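Local coordinates for histidine triad (HIT) protein (Clostridium difficile, PDB 4EGU) that binds zinc and guanosine monophosphate and, as a member of the histidine triad family, probably acts as a nucleotide hydrolase or transferase, at the interface of chains A and B. Coordinates in Å, arbitrary orientation; residue numbers count along the deposited sequence, not the author numbering. Chains: chain A/B, histidine triad (HIT) protein.

The interface of chains A and B. Residues chain A 87-89, 94-95, 115; chain B 84-87, 111, 114.
B:Arg85 spreads its guanidinium among groups of chain A: the side-chain amide oxygen of A:Asn89, the backbone carbonyl of A:Gly94 and the carboxylate of A:Glu115. Its chain leaves with CG anti to the backbone N (chi1 -179°), runs alongside A:Asn89 and bends at chi3, which brings NE to A:Asn89 OD1 at 2.8 Å. That N-H arrives above the amide plane, and the amide and guanidinium planes stand 54° apart. NH2 donates to A:Gly94 O at 2.9 Å, again from above the carbonyl plane. A:Glu115 meets the NH1 end of the guanidinium tip to tip; its OE1 takes NH1 in a salt bridge of 2.8 Å on the anti lone pair. The syn lone pair of the same oxygen receives the phenol of B:Tyr114, with OH 2.5 Å from OE1, so two donors grip OE1 and probably stabilise its negative charge. A water links A:Glu115 OE2 to B:Tyr114 OH. B:Leu111 CB, of the same chain, lies over the rim of one guanidinium face, while A:Ile87 CG2 packs against the aliphatic B:Arg85 CG at 3.8 Å. B:Ile87 CD1 meets the carboxylate carbon of A:Glu115. Beneath these side chains, A:Asn88 and B:Val86 exchange backbone hydrogen bonds, N to O in both directions. Strands 84-90 thus pair antiparallel about the two-fold axis, probably forming the continuous sheet of the dimer typical of HIT proteins, with A:Glu115, in 3-10 helix 114-116, reaching down onto the face that carries B:Arg85 and B:Ile87.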
loop_
_atom_site.group_PDB
_atom_site.type_symbol
_atom_site.label_atom_id
_atom_site.label_comp_id
_atom_site.label_asym_id
_atom_site.label_seq_id
_atom_site.Cartn_x
_atom_site.Cartn_y
_atom_site.Cartn_z
ATOM N N ILE A 87 4.143 0.864 -0.927
ATOM C CA ILE A 87 4.137 1.624 0.315
ATOM C C ILE A 87 3.375 2.940 0.127
ATOM O O ILE A 87 3.614 3.689 -0.827
ATOM C CB ILE A 87 5.561 1.934 0.811
ATOM C CG1 ILE A 87 6.424 0.670 0.875
ATOM C CG2 ILE A 87 5.476 2.612 2.189
ATOM C CD1 ILE A 87 7.357 0.545 -0.297
ATOM N N ASN A 88 2.494 3.232 1.085
ATOM C CA ASN A 88 1.933 4.567 1.247
ATOM C C ASN A 88 2.317 5.093 2.626
ATOM O O ASN A 88 2.124 4.406 3.631
ATOM C CB ASN A 88 0.404 4.588 1.106
ATOM C CG ASN A 88 -0.144 5.992 1.273
ATOM O OD1 ASN A 88 -0.574 6.381 2.358
ATOM N ND2 ASN A 88 -0.104 6.766 0.218
ATOM N N ASN A 89 2.835 6.306 2.649
ATOM C CA ASN A 89 3.176 7.014 3.870
ATOM C C ASN A 89 2.141 8.112 4.103
ATOM O O ASN A 89 1.964 8.990 3.264
ATOM C CB ASN A 89 4.556 7.656 3.706
ATOM C CG ASN A 89 5.664 6.649 3.535
ATOM O OD1 ASN A 89 5.605 5.530 4.040
ATOM N ND2 ASN A 89 6.687 7.033 2.796
ATOM N N GLY A 94 3.993 8.575 9.594
ATOM C CA GLY A 94 4.129 7.633 8.510
ATOM C C GLY A 94 5.341 7.940 7.660
ATOM O O GLY A 94 5.673 7.165 6.769
ATOM N N GLY A 95 5.979 9.091 7.876
ATOM C CA GLY A 95 7.110 9.500 7.071
ATOM C C GLY A 95 6.741 10.195 5.778
ATOM O O GLY A 95 7.573 10.334 4.906
ATOM N N GLU A 115 11.329 -1.831 8.331
ATOM C CA GLU A 115 10.691 -1.492 9.601
ATOM C C GLU A 115 11.079 -2.464 10.706
ATOM O O GLU A 115 10.912 -2.156 11.876
ATOM C CB GLU A 115 9.175 -1.390 9.445
ATOM C CG GLU A 115 8.729 -0.197 8.619
ATOM C CD GLU A 115 8.837 -0.386 7.122
ATOM O OE1 GLU A 115 8.596 0.628 6.459
ATOM O OE2 GLU A 115 9.125 -1.497 6.617
ATOM N N PHE B 84 0.635 7.195 9.758
ATOM C CA PHE B 84 0.774 5.758 9.658
ATOM C C PHE B 84 1.332 5.393 8.291
ATOM O O PHE B 84 1.343 6.219 7.386
ATOM C CB PHE B 84 -0.557 5.045 9.942
ATOM C CG PHE B 84 -1.681 5.426 9.016
ATOM C CD1 PHE B 84 -2.522 6.511 9.308
ATOM C CD2 PHE B 84 -1.937 4.699 7.860
ATOM C CE1 PHE B 84 -3.561 6.834 8.473
ATOM C CE2 PHE B 84 -2.988 5.024 7.034
ATOM C CZ PHE B 84 -3.794 6.095 7.322
ATOM N N ARG B 85 1.773 4.147 8.176
ATOM C CA ARG B 85 2.308 3.606 6.923
ATOM C C ARG B 85 1.518 2.371 6.536
ATOM O O ARG B 85 1.159 1.561 7.386
ATOM C CB ARG B 85 3.797 3.300 7.109
ATOM C CG ARG B 85 4.496 2.754 5.864
ATOM C CD ARG B 85 5.997 2.666 6.037
ATOM N NE ARG B 85 6.557 4.006 6.169
ATOM C CZ ARG B 85 7.746 4.301 6.674
ATOM N NH1 ARG B 85 8.548 3.343 7.122
ATOM N NH2 ARG B 85 8.121 5.585 6.715
ATOM N N VAL B 86 1.288 2.223 5.239
ATOM C CA VAL B 86 0.567 1.081 4.670
ATOM C C VAL B 86 1.535 0.351 3.731
ATOM O O VAL B 86 2.136 0.977 2.856
ATOM C CB VAL B 86 -0.649 1.580 3.875
ATOM C CG1 VAL B 86 -1.359 0.433 3.198
ATOM C CG2 VAL B 86 -1.589 2.367 4.778
ATOM N N ILE B 87 1.670 -0.959 3.910
ATOM C CA ILE B 87 2.609 -1.764 3.123
ATOM C C ILE B 87 1.944 -3.015 2.594
ATOM O O ILE B 87 1.274 -3.739 3.334
ATOM C CB ILE B 87 3.850 -2.184 3.965
ATOM C CG1 ILE B 87 4.590 -0.949 4.476
ATOM C CG2 ILE B 87 4.759 -3.091 3.157
ATOM C CD1 ILE B 87 5.679 -1.262 5.476
ATOM N N LEU B 111 8.052 6.369 12.018
ATOM C CA LEU B 111 8.632 5.193 11.353
ATOM C C LEU B 111 9.942 5.459 10.609
ATOM O O LEU B 111 10.226 6.585 10.272
ATOM C CB LEU B 111 7.595 4.637 10.413
ATOM C CG LEU B 111 6.421 4.070 11.197
ATOM C CD1 LEU B 111 5.279 3.838 10.223
ATOM C CD2 LEU B 111 6.790 2.766 11.888
ATOM N N TYR B 114 13.300 5.271 4.490
ATOM C CA TYR B 114 14.246 4.461 3.719
ATOM C C TYR B 114 15.312 5.357 3.095
ATOM O O TYR B 114 15.003 6.353 2.439
ATOM C CB TYR B 114 13.560 3.629 2.630
ATOM C CG TYR B 114 12.284 2.922 3.038
ATOM C CD1 TYR B 114 11.365 2.560 2.078
ATOM C CD2 TYR B 114 11.992 2.624 4.376
ATOM C CE1 TYR B 114 10.194 1.930 2.407
ATOM C CE2 TYR B 114 10.812 1.981 4.720
ATOM C CZ TYR B 114 9.913 1.645 3.720
ATOM O OH TYR B 114 8.725 1.014 3.985
HETATM O O HOH W 1 9.284 -1.589 3.780
#